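Local coordinates for cytochrome P450 268A2 Cyp268A2 (PDB 6BLD), which belongs to the cytochrome P450 family of haem-binding proteins and holds (3E,5E)-6,10-dimethylundeca-3,5,9-trien-2-one in a pocket beside its haem, at residues F153-A158 with T264-I269; I396-P401 with R413-T418; I135-I140 with R383-E388. All coordinates share one frame; numbering follows the deposited sequence.

Interaction 1 (F153-A158 with T264-I269); sequences FVEHCA and TTRQTI. With HEM (protoporphyrin IX containing Fe), chain B.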
loop_
_atom_site.group_PDB
_atom_site.type_symbol
_atom_site.label_atom_id
_atom_site.label_comp_id
_atom_site.label_asym_id
_atom_site.label_seq_id
_atom_site.Cartn_x
_atom_site.Cartn_y
_atom_site.Cartn_z
ATOM N N PHE A 153 -7.937 -6.936 -16.880
ATOM C CA PHE A 153 -8.478 -7.230 -15.558
ATOM C C PHE A 153 -8.288 -6.066 -14.593
ATOM O O PHE A 153 -9.082 -5.903 -13.659
ATOM C CB PHE A 153 -7.822 -8.494 -15.000
ATOM C CG PHE A 153 -8.322 -8.895 -13.642
ATOM C CD1 PHE A 153 -9.573 -9.467 -13.490
ATOM C CD2 PHE A 153 -7.534 -8.708 -12.517
ATOM C CE1 PHE A 153 -10.032 -9.842 -12.241
ATOM C CE2 PHE A 153 -7.987 -9.080 -11.265
ATOM C CZ PHE A 153 -9.239 -9.648 -11.128
ATOM N N VAL A 154 -7.253 -5.250 -14.799
ATOM C CA VAL A 154 -6.978 -4.153 -13.876
ATOM C C VAL A 154 -8.060 -3.086 -13.976
ATOM O O VAL A 154 -8.626 -2.653 -12.965
ATOM C CB VAL A 154 -5.581 -3.564 -14.140
ATOM C CG1 VAL A 154 -5.350 -2.338 -13.268
ATOM C CG2 VAL A 154 -4.506 -4.612 -13.894
ATOM N N GLU A 155 -8.369 -2.647 -15.197
ATOM C CA GLU A 155 -9.324 -1.559 -15.374
ATOM C C GLU A 155 -10.764 -2.007 -15.164
ATOM O O GLU A 155 -11.588 -1.219 -14.688
ATOM C CB GLU A 155 -9.167 -0.945 -16.766
ATOM C CG GLU A 155 -9.640 0.497 -16.867
ATOM C CD GLU A 155 -8.695 1.473 -16.188
ATOM O OE1 GLU A 155 -7.551 1.080 -15.874
ATOM O OE2 GLU A 155 -9.096 2.635 -15.971
ATOM N N HIS A 156 -11.087 -3.254 -15.501
ATOM C CA HIS A 156 -12.458 -3.738 -15.449
ATOM C C HIS A 156 -12.803 -4.454 -14.150
ATOM O O HIS A 156 -13.935 -4.924 -14.004
ATOM C CB HIS A 156 -12.729 -4.671 -16.635
ATOM C CG HIS A 156 -12.886 -3.955 -17.940
ATOM N ND1 HIS A 156 -11.885 -3.186 -18.492
ATOM C CD2 HIS A 156 -13.931 -3.885 -18.799
ATOM C CE1 HIS A 156 -12.304 -2.675 -19.636
ATOM N NE2 HIS A 156 -13.543 -3.085 -19.845
ATOM N N CYS A 157 -11.869 -4.548 -13.202
ATOM C CA CYS A 157 -12.153 -5.267 -11.966
ATOM C C CYS A 157 -11.274 -4.812 -10.806
ATOM O O CYS A 157 -11.788 -4.386 -9.766
ATOM C CB CYS A 157 -11.986 -6.772 -12.181
ATOM S SG CYS A 157 -12.385 -7.773 -10.730
ATOM N N ALA A 158 -9.952 -4.902 -10.976
ATOM C CA ALA A 158 -9.041 -4.683 -9.854
ATOM C C ALA A 158 -9.180 -3.280 -9.274
ATOM O O ALA A 158 -9.087 -3.094 -8.056
ATOM C CB ALA A 158 -7.600 -4.938 -10.293
ATOM N N THR A 264 -3.391 -0.090 -2.849
ATOM C CA THR A 264 -2.958 -1.338 -2.225
ATOM C C THR A 264 -3.895 -2.491 -2.571
ATOM O O THR A 264 -3.451 -3.546 -3.039
ATOM C CB THR A 264 -2.869 -1.161 -0.711
ATOM O OG1 THR A 264 -4.132 -0.708 -0.211
ATOM C CG2 THR A 264 -1.795 -0.145 -0.358
ATOM N N THR A 265 -5.197 -2.309 -2.338
ATOM C CA THR A 265 -6.156 -3.371 -2.629
ATOM C C THR A 265 -6.207 -3.674 -4.121
ATOM O O THR A 265 -6.321 -4.839 -4.521
ATOM C CB THR A 265 -7.542 -2.980 -2.115
ATOM O OG1 THR A 265 -7.436 -2.542 -0.756
ATOM C CG2 THR A 265 -8.501 -4.163 -2.191
ATOM N N ARG A 266 -6.118 -2.637 -4.957
ATOM C CA ARG A 266 -6.166 -2.839 -6.400
ATOM C C ARG A 266 -5.023 -3.730 -6.874
ATOM O O ARG A 266 -5.225 -4.615 -7.714
ATOM C CB ARG A 266 -6.140 -1.485 -7.110
ATOM C CG ARG A 266 -5.555 -1.485 -8.510
ATOM C CD ARG A 266 -5.465 -0.054 -9.026
ATOM N NE ARG A 266 -5.006 0.024 -10.409
ATOM C CZ ARG A 266 -5.262 1.046 -11.220
ATOM N NH1 ARG A 266 -5.977 2.076 -10.786
ATOM N NH2 ARG A 266 -4.806 1.039 -12.465
ATOM N N GLN A 267 -3.818 -3.527 -6.335
ATOM C CA GLN A 267 -2.693 -4.362 -6.744
ATOM C C GLN A 267 -2.813 -5.771 -6.175
ATOM O O GLN A 267 -2.463 -6.747 -6.848
ATOM C CB GLN A 267 -1.369 -3.724 -6.321
ATOM C CG GLN A 267 -1.136 -2.312 -6.852
ATOM C CD GLN A 267 -1.499 -2.150 -8.320
ATOM O OE1 GLN A 267 -1.248 -3.032 -9.140
ATOM N NE2 GLN A 267 -2.082 -1.006 -8.656
ATOM N N THR A 268 -3.306 -5.898 -4.939
ATOM C CA THR A 268 -3.470 -7.221 -4.344
ATOM C C THR A 268 -4.470 -8.065 -5.126
ATOM O O THR A 268 -4.302 -9.285 -5.234
ATOM C CB THR A 268 -3.904 -7.092 -2.881
ATOM O OG1 THR A 268 -2.985 -6.243 -2.181
ATOM C CG2 THR A 268 -3.930 -8.455 -2.204
ATOM N N ILE A 269 -5.504 -7.437 -5.689
ATOM C CA ILE A 269 -6.468 -8.179 -6.496
ATOM C C ILE A 269 -5.820 -8.669 -7.786
ATOM O O ILE A 269 -6.011 -9.823 -8.194
ATOM C CB ILE A 269 -7.711 -7.311 -6.775
ATOM C CG1 ILE A 269 -8.492 -7.070 -5.479
ATOM C CG2 ILE A 269 -8.602 -7.970 -7.818
ATOM C CD1 ILE A 269 -9.472 -5.914 -5.558
HETATM C CHA HEM B . -1.116 2.221 6.694
HETATM C CHB HEM B . -5.546 3.052 4.890
HETATM C CHC HEM B . -5.395 -1.207 2.558
HETATM C CHD HEM B . -0.675 -1.549 3.682
HETATM C C1A HEM B . -2.329 2.817 6.421
HETATM C C2A HEM B . -2.797 4.091 6.933
HETATM C C3A HEM B . -4.015 4.318 6.439
HETATM C C4A HEM B . -4.369 3.199 5.588
HETATM C CMA HEM B . -4.894 5.556 6.722
HETATM C CAA HEM B . -2.021 5.015 7.895
HETATM C CBA HEM B . -2.224 4.512 9.322
HETATM C CGA HEM B . -1.335 5.272 10.271
HETATM O O1A HEM B . -1.609 5.246 11.499
HETATM O O2A HEM B . -0.357 5.911 9.801
HETATM C C1B HEM B . -5.920 1.948 4.156
HETATM C C2B HEM B . -7.234 1.707 3.606
HETATM C C3B HEM B . -7.218 0.540 2.965
HETATM C C4B HEM B . -5.874 -0.016 3.075
HETATM C CMB HEM B . -8.462 2.635 3.740
HETATM C CAB HEM B . -8.465 -0.033 2.251
HETATM C CBB HEM B . -8.496 -1.248 1.705
HETATM C C1C HEM B . -4.100 -1.679 2.664
HETATM C C2C HEM B . -3.596 -2.934 2.138
HETATM C C3C HEM B . -2.287 -3.015 2.447
HETATM C C4C HEM B . -1.930 -1.826 3.186
HETATM C CMC HEM B . -4.465 -3.944 1.351
HETATM C CAC HEM B . -1.255 -4.129 2.152
HETATM C CBC HEM B . -1.580 -5.340 1.691
HETATM C C1D HEM B . -0.374 -0.576 4.608
HETATM C C2D HEM B . 0.908 -0.366 5.248
HETATM C C3D HEM B . 0.792 0.676 6.079
HETATM C C4D HEM B . -0.574 1.163 5.998
HETATM C CMD HEM B . 2.178 -1.208 4.995
HETATM C CAD HEM B . 1.908 1.257 6.976
HETATM C CBD HEM B . 2.065 0.375 8.212
HETATM C CGD HEM B . 3.184 0.874 9.091
HETATM O O1D HEM B . 3.470 0.216 10.124
HETATM O O2D HEM B . 3.791 1.924 8.760
HETATM N NA HEM B . -3.317 2.302 5.602
HETATM N NB HEM B . -5.116 0.877 3.813
HETATM N NC HEM B . -3.055 -1.032 3.297
HETATM N ND HEM B . -1.252 0.373 5.091
HETATM FE FE HEM B . -3.248 0.495 4.638
#
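Where the long I-helix of the cytochrome P450 fold (247-278) passes the haem, Arg266 and Ile269, on its flank, receive Phe153, Val154 and Ala158 of the short helix 153-158. The two axes come within 10.0 Å at 114°, and the closest backbone approach is made by Ala158 beside Arg266. Ala158 O lies against Arg266 CA at 3.4 Å, a CA-H...O contact; this buried carbonyl has no conventional partner in the model. Ile269 points at the short helix and sets CG2 against the Phe153 ring, 3.7 Å from CE2, approaching obliquely. Phe153 CG lies anti to its backbone N (chi1 -179°), and the far rim of the ring, CE2 and CZ, meets Ile269 CG2. Arg266, extended from CG to NE, crosses Val154 at about a right angle, with NH2 3.5 Å from Val154 CG1. Glu155 OE1 stays 4.4 Å from Arg266 NH2, well out of the guanidinium plane, an interaction of charges alone; its OE2 is paired with Lys159. Nearer the haem on the long helix, Thr264 O accepts both Thr268 N and, at 2.9 Å, Thr268 OG1. Thr264 OG1, bonded to Ala260 O, stands 3.0 Å from HEM C1C, and Thr264 also touches (3E,5E)-6,10-dimethylundeca-3,5,9-trien-2-one. This threonine, set where the helix faces the haem, is typical of the P450 I-helix motif A-G-x-D-T.

Interaction 2 (I396-P401 with R413-T418); sequences IQAGDP and RSMPCT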
loop_
_atom_site.group_PDB
_atom_site.type_symbol
_atom_site.label_atom_id
_atom_site.label_comp_id
_atom_site.label_asym_id
_atom_site.label_seq_id
_atom_site.Cartn_x
_atom_site.Cartn_y
_atom_site.Cartn_z
ATOM N N ILE A 396 -11.867 -18.276 -14.837
ATOM C CA ILE A 396 -11.091 -17.068 -15.091
ATOM C C ILE A 396 -9.607 -17.355 -14.898
ATOM O O ILE A 396 -9.208 -18.101 -13.991
ATOM C CB ILE A 396 -11.566 -15.913 -14.191
ATOM C CG1 ILE A 396 -10.878 -14.606 -14.594
ATOM C CG2 ILE A 396 -11.316 -16.220 -12.721
ATOM C CD1 ILE A 396 -11.301 -13.411 -13.773
ATOM N N GLN A 397 -8.782 -16.778 -15.768
ATOM C CA GLN A 397 -7.337 -16.943 -15.717
ATOM C C GLN A 397 -6.671 -15.635 -16.116
ATOM O O GLN A 397 -7.133 -14.952 -17.035
ATOM C CB GLN A 397 -6.867 -18.073 -16.642
ATOM C CG GLN A 397 -7.131 -19.468 -16.103
ATOM C CD GLN A 397 -5.871 -20.303 -16.017
ATOM O OE1 GLN A 397 -5.129 -20.433 -16.991
ATOM N NE2 GLN A 397 -5.620 -20.872 -14.844
ATOM N N ALA A 398 -5.586 -15.294 -15.427
ATOM C CA ALA A 398 -4.866 -14.057 -15.685
ATOM C C ALA A 398 -3.857 -14.247 -16.810
ATOM O O ALA A 398 -3.224 -15.300 -16.923
ATOM C CB ALA A 398 -4.154 -13.573 -14.422
ATOM N N GLY A 399 -3.710 -13.219 -17.636
ATOM C CA GLY A 399 -2.748 -13.215 -18.721
ATOM C C GLY A 399 -1.398 -12.679 -18.299
ATOM O O GLY A 399 -1.002 -12.768 -17.133
ATOM N N ASP A 400 -0.680 -12.115 -19.264
ATOM C CA ASP A 400 0.648 -11.569 -19.004
ATOM C C ASP A 400 0.529 -10.232 -18.284
ATOM O O ASP A 400 -0.011 -9.278 -18.858
ATOM C CB ASP A 400 1.417 -11.390 -20.306
ATOM C CG ASP A 400 2.146 -12.648 -20.732
ATOM O OD1 ASP A 400 2.464 -13.481 -19.858
ATOM O OD2 ASP A 400 2.402 -12.800 -21.945
ATOM N N PRO A 401 1.012 -10.112 -17.053
ATOM C CA PRO A 401 0.934 -8.829 -16.351
ATOM C C PRO A 401 2.031 -7.876 -16.794
ATOM O O PRO A 401 3.131 -8.282 -17.178
ATOM C CB PRO A 401 1.109 -9.216 -14.875
ATOM C CG PRO A 401 1.191 -10.733 -14.841
ATOM C CD PRO A 401 1.603 -11.160 -16.209
ATOM N N ARG A 413 0.388 -2.655 -14.038
ATOM C CA ARG A 413 -0.244 -1.622 -14.853
ATOM C C ARG A 413 -1.469 -2.168 -15.579
ATOM O O ARG A 413 -2.555 -1.582 -15.514
ATOM C CB ARG A 413 0.766 -1.052 -15.851
ATOM C CG ARG A 413 0.185 -0.031 -16.820
ATOM C CD ARG A 413 -0.438 1.146 -16.083
ATOM N NE ARG A 413 0.512 1.793 -15.184
ATOM C CZ ARG A 413 0.165 2.474 -14.097
ATOM N NH1 ARG A 413 -1.114 2.596 -13.771
ATOM N NH2 ARG A 413 1.095 3.031 -13.334
ATOM N N SER A 414 -1.309 -3.288 -16.277
ATOM C CA SER A 414 -2.413 -3.916 -16.985
ATOM C C SER A 414 -2.165 -5.415 -17.044
ATOM O O SER A 414 -1.031 -5.883 -16.920
ATOM C CB SER A 414 -2.580 -3.340 -18.396
ATOM O OG SER A 414 -1.410 -3.544 -19.167
ATOM N N MET A 415 -3.246 -6.163 -17.236
ATOM C CA MET A 415 -3.179 -7.617 -17.257
ATOM C C MET A 415 -4.460 -8.182 -17.854
ATOM O O MET A 415 -5.531 -8.068 -17.246
ATOM C CB MET A 415 -2.957 -8.166 -15.847
ATOM C CG MET A 415 -2.917 -9.680 -15.759
ATOM S SD MET A 415 -2.610 -10.249 -14.074
ATOM C CE MET A 415 -4.149 -9.804 -13.276
ATOM N N PRO A 416 -4.396 -8.784 -19.037
ATOM C CA PRO A 416 -5.599 -9.379 -19.623
ATOM C C PRO A 416 -6.041 -10.607 -18.843
ATOM O O PRO A 416 -5.262 -11.247 -18.132
ATOM C CB PRO A 416 -5.159 -9.748 -21.044
ATOM C CG PRO A 416 -3.679 -9.928 -20.940
ATOM C CD PRO A 416 -3.212 -8.949 -19.899
ATOM N N CYS A 417 -7.327 -10.923 -18.976
ATOM C CA CYS A 417 -7.905 -12.081 -18.314
ATOM C C CYS A 417 -8.847 -12.791 -19.272
ATOM O O CYS A 417 -9.521 -12.150 -20.083
ATOM C CB CYS A 417 -8.651 -11.685 -17.031
ATOM S SG CYS A 417 -10.125 -10.670 -17.284
ATOM N N THR A 418 -8.876 -14.117 -19.181
ATOM C CA THR A 418 -9.725 -14.950 -20.015
ATOM C C THR A 418 -10.651 -15.778 -19.136
ATOM O O THR A 418 -10.282 -16.182 -18.030
ATOM C CB THR A 418 -8.895 -15.883 -20.905
ATOM O OG1 THR A 418 -8.017 -16.666 -20.087
ATOM C CG2 THR A 418 -8.072 -15.080 -21.901
#
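Thr418 O draws two donors from the neighbouring strand: Gln397 N gives it a hydrogen bond of 2.8 Å, and Ile396 CA adds a CA-H...O contact at 3.2 Å. Thr418 N answers with a hydrogen bond to Gln397 O, completing an antiparallel hydrogen-bonded pair in the small sheet, known in P450s as β3, that the C-terminal strand forms with 397-398 and 151-152. The next pair, Ala398 with Cys417, is non-hydrogen-bonded. Beyond it Gly399 N donates to Pro416 O. Gln397 and Thr418 share one face of the sheet. Thr418 OG1, held between its backbone N and carbonyl carbon (chi1 56°), lies 3.9 Å from Gln397 CB. Thr418 on this side is exposed, while the Gln397 side chain also touches Thr277 of helix 247-278. Ala398 and Cys417 occupy the other face, turned to the protein interior, where Leu273 of the same helix lies on Ala398 and Phe153 on Cys417. Met415 packs alongside. Its CG is anti to the backbone N (chi1 178°), and Met415 SD touches two apolar groups of the partner segment, Ala398 CB at 3.7 Å and Pro401 CG at 3.9 Å. The bend at chi3 then swings CE back against the same Ala398 methyl. Met415 N is bonded to Asp152 OD1, which ties this residue to the segment leading into helix 153-158. On the strand's outer margin the Pro416 ring lies beside the glycine and its successor: Pro416 CG is 4.1 Å from Gly399 CA, and Pro416 CD rests 3.4 Å from Asp400 O.

Interaction 3 (I135-I140 with R383-E388); sequences INAKGI and RAIFGE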
loop_
_atom_site.group_PDB
_atom_site.type_symbol
_atom_site.label_atom_id
_atom_site.label_comp_id
_atom_site.label_asym_id
_atom_site.label_seq_id
_atom_site.Cartn_x
_atom_site.Cartn_y
_atom_site.Cartn_z
ATOM N N ILE A 135 -22.215 -6.548 -2.576
ATOM C CA ILE A 135 -23.092 -6.154 -3.673
ATOM C C ILE A 135 -22.294 -5.458 -4.770
ATOM O O ILE A 135 -22.555 -5.649 -5.963
ATOM C CB ILE A 135 -24.242 -5.278 -3.141
ATOM C CG1 ILE A 135 -25.261 -6.142 -2.392
ATOM C CG2 ILE A 135 -24.932 -4.526 -4.272
ATOM C CD1 ILE A 135 -26.025 -5.400 -1.313
ATOM N N ASN A 136 -21.297 -4.656 -4.388
ATOM C CA ASN A 136 -20.429 -4.037 -5.386
ATOM C C ASN A 136 -19.565 -5.079 -6.085
ATOM O O ASN A 136 -19.363 -5.010 -7.303
ATOM C CB ASN A 136 -19.557 -2.963 -4.735
ATOM C CG ASN A 136 -20.264 -1.626 -4.624
ATOM O OD1 ASN A 136 -21.125 -1.300 -5.440
ATOM N ND2 ASN A 136 -19.898 -0.842 -3.615
ATOM N N ALA A 137 -19.052 -6.056 -5.333
ATOM C CA ALA A 137 -18.222 -7.098 -5.931
ATOM C C ALA A 137 -19.010 -7.925 -6.939
ATOM O O ALA A 137 -18.489 -8.285 -8.001
ATOM C CB ALA A 137 -17.641 -7.998 -4.841
ATOM N N LYS A 138 -20.267 -8.233 -6.627
ATOM C CA LYS A 138 -21.084 -9.019 -7.544
ATOM C C LYS A 138 -21.336 -8.273 -8.850
ATOM O O LYS A 138 -21.230 -8.856 -9.935
ATOM C CB LYS A 138 -22.408 -9.371 -6.872
ATOM C CG LYS A 138 -22.948 -10.733 -7.210
ATOM C CD LYS A 138 -24.018 -11.142 -6.222
ATOM C CE LYS A 138 -23.662 -12.502 -5.669
ATOM N NZ LYS A 138 -23.626 -13.483 -6.810
ATOM N N GLY A 139 -21.694 -6.991 -8.764
ATOM C CA GLY A 139 -21.944 -6.220 -9.968
ATOM C C GLY A 139 -20.694 -5.969 -10.787
ATOM O O GLY A 139 -20.764 -5.889 -12.017
ATOM N N ILE A 140 -19.542 -5.837 -10.127
ATOM C CA ILE A 140 -18.296 -5.604 -10.851
ATOM C C ILE A 140 -17.912 -6.839 -11.659
ATOM O O ILE A 140 -17.568 -6.744 -12.843
ATOM C CB ILE A 140 -17.177 -5.191 -9.876
ATOM C CG1 ILE A 140 -17.333 -3.719 -9.491
ATOM C CG2 ILE A 140 -15.808 -5.433 -10.490
ATOM C CD1 ILE A 140 -16.725 -3.367 -8.155
ATOM N N ARG A 383 -12.061 -10.901 0.233
ATOM C CA ARG A 383 -12.978 -12.028 0.377
ATOM C C ARG A 383 -14.150 -11.913 -0.591
ATOM O O ARG A 383 -14.588 -12.912 -1.177
ATOM C CB ARG A 383 -13.482 -12.112 1.823
ATOM C CG ARG A 383 -12.423 -12.506 2.845
ATOM C CD ARG A 383 -13.061 -12.876 4.182
ATOM N NE ARG A 383 -14.032 -11.876 4.618
ATOM C CZ ARG A 383 -13.759 -10.889 5.466
ATOM N NH1 ARG A 383 -12.541 -10.764 5.974
ATOM N NH2 ARG A 383 -14.707 -10.025 5.804
ATOM N N ALA A 384 -14.671 -10.699 -0.775
ATOM C CA ALA A 384 -15.856 -10.513 -1.601
ATOM C C ALA A 384 -15.540 -10.625 -3.088
ATOM O O ALA A 384 -16.287 -11.271 -3.832
ATOM C CB ALA A 384 -16.499 -9.161 -1.296
ATOM N N ILE A 385 -14.445 -10.009 -3.541
ATOM C CA ILE A 385 -14.162 -9.979 -4.974
ATOM C C ILE A 385 -13.701 -11.348 -5.466
ATOM O O ILE A 385 -14.033 -11.763 -6.582
ATOM C CB ILE A 385 -13.138 -8.875 -5.301
ATOM C CG1 ILE A 385 -13.073 -8.634 -6.811
ATOM C CG2 ILE A 385 -11.758 -9.207 -4.742
ATOM C CD1 ILE A 385 -14.353 -8.075 -7.394
ATOM N N PHE A 386 -12.945 -12.079 -4.645
ATOM C CA PHE A 386 -12.477 -13.392 -5.070
ATOM C C PHE A 386 -13.562 -14.449 -4.929
ATOM O O PHE A 386 -13.544 -15.448 -5.656
ATOM C CB PHE A 386 -11.228 -13.789 -4.283
ATOM C CG PHE A 386 -9.970 -13.144 -4.792
ATOM C CD1 PHE A 386 -9.416 -13.537 -5.999
ATOM C CD2 PHE A 386 -9.353 -12.134 -4.073
ATOM C CE1 PHE A 386 -8.263 -12.940 -6.476
ATOM C CE2 PHE A 386 -8.201 -11.534 -4.545
ATOM C CZ PHE A 386 -7.655 -11.937 -5.748
ATOM N N GLY A 387 -14.511 -14.248 -4.015
ATOM C CA GLY A 387 -15.658 -15.137 -3.957
ATOM C C GLY A 387 -16.586 -14.950 -5.142
ATOM O O GLY A 387 -17.149 -15.917 -5.660
ATOM N N GLU A 388 -16.752 -13.703 -5.592
ATOM C CA GLU A 388 -17.606 -13.441 -6.745
ATOM C C GLU A 388 -16.948 -13.878 -8.044
ATOM O O GLU A 388 -17.640 -14.325 -8.966
ATOM C CB GLU A 388 -17.970 -11.958 -6.809
ATOM C CG GLU A 388 -19.021 -11.542 -5.801
ATOM C CD GLU A 388 -20.210 -12.485 -5.783
ATOM O OE1 GLU A 388 -20.664 -12.901 -6.871
ATOM O OE2 GLU A 388 -20.687 -12.816 -4.679
#
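Lys138 and Glu388 cross obliquely at the solvent-facing edge of two helices that run in the same general direction, 36° apart, with axes 8.5 Å from each other. Glu388 leaves its helix pointing at the opposite one and is bent at chi2, which turns CD toward the lysine. Its CG lies over the opposing backbone, 3.6 Å from Lys138 N, and the carboxylate is laid against the methylene chain of Lys138, whose CG and CE both approach Glu388 CD. The lysine runs alongside the carboxylate; a bend at chi3 places CE and one at chi4 (-61°) places NZ, which reaches Glu388 OE1 at 3.0 Å in a salt bridge. The nitrogen comes in on the syn side of OE1, 28° out of the carboxylate plane, while Glu388 OE2 lies against Lys138 CE at 3.2 Å. The pair thus brings methylene carbons together as well as charges, at the outer margin of the apolar contact. There Ala137 CB is directed toward the partner helix. It sits 3.7 Å from Ala384 O and 3.9 Å from Ala384 CB, the two methyls facing each other, and these small residues let the backbones come close. On the inner side the Ile385 chain reaches across, with CD1 4.2 Å from Ala137 CB and at similar range from Ile140 CG2. Leu161 of helix 160-170 touches Ile385 and Glu160 touches Ile140, so a third helix covers this flank. Gln392, one turn beyond Glu388, bonds through NE2 to Lys138 O and extends the polar edge. Helices 123-147 and 375-392 correspond to D and L of the P450 fold, and their near-parallel packing is typical of its conserved D-E-I-L helical bundle.

In the fold
Interactions 1 and 3 are buried helix packing, whereas interaction 2, a partly exposed strand pairing, rests mainly on backbone hydrogen bonds. Interaction 1 lies between the others and touches both. Toward interaction 2, Phe153 N probably bonds to Met415 O (2.7 Å), and Val154 packs on Arg413 and Ser414. Toward interaction 3, Ile269 and Cys157 meet Ile385, and Ile140 touches Cys157, so helices 153-158 and 247-278 both bear on helix 375-392, and 153-158 also on 123-147. Interactions 2 and 3 do not touch, though strand 397-398 follows helix 375-392 in the chain. Interaction 1, in the interior, relies on side-chain packing and a CA-H...O contact without conventional hydrogen bonds between its segments; interaction 3 has its salt bridge at the solvent edge.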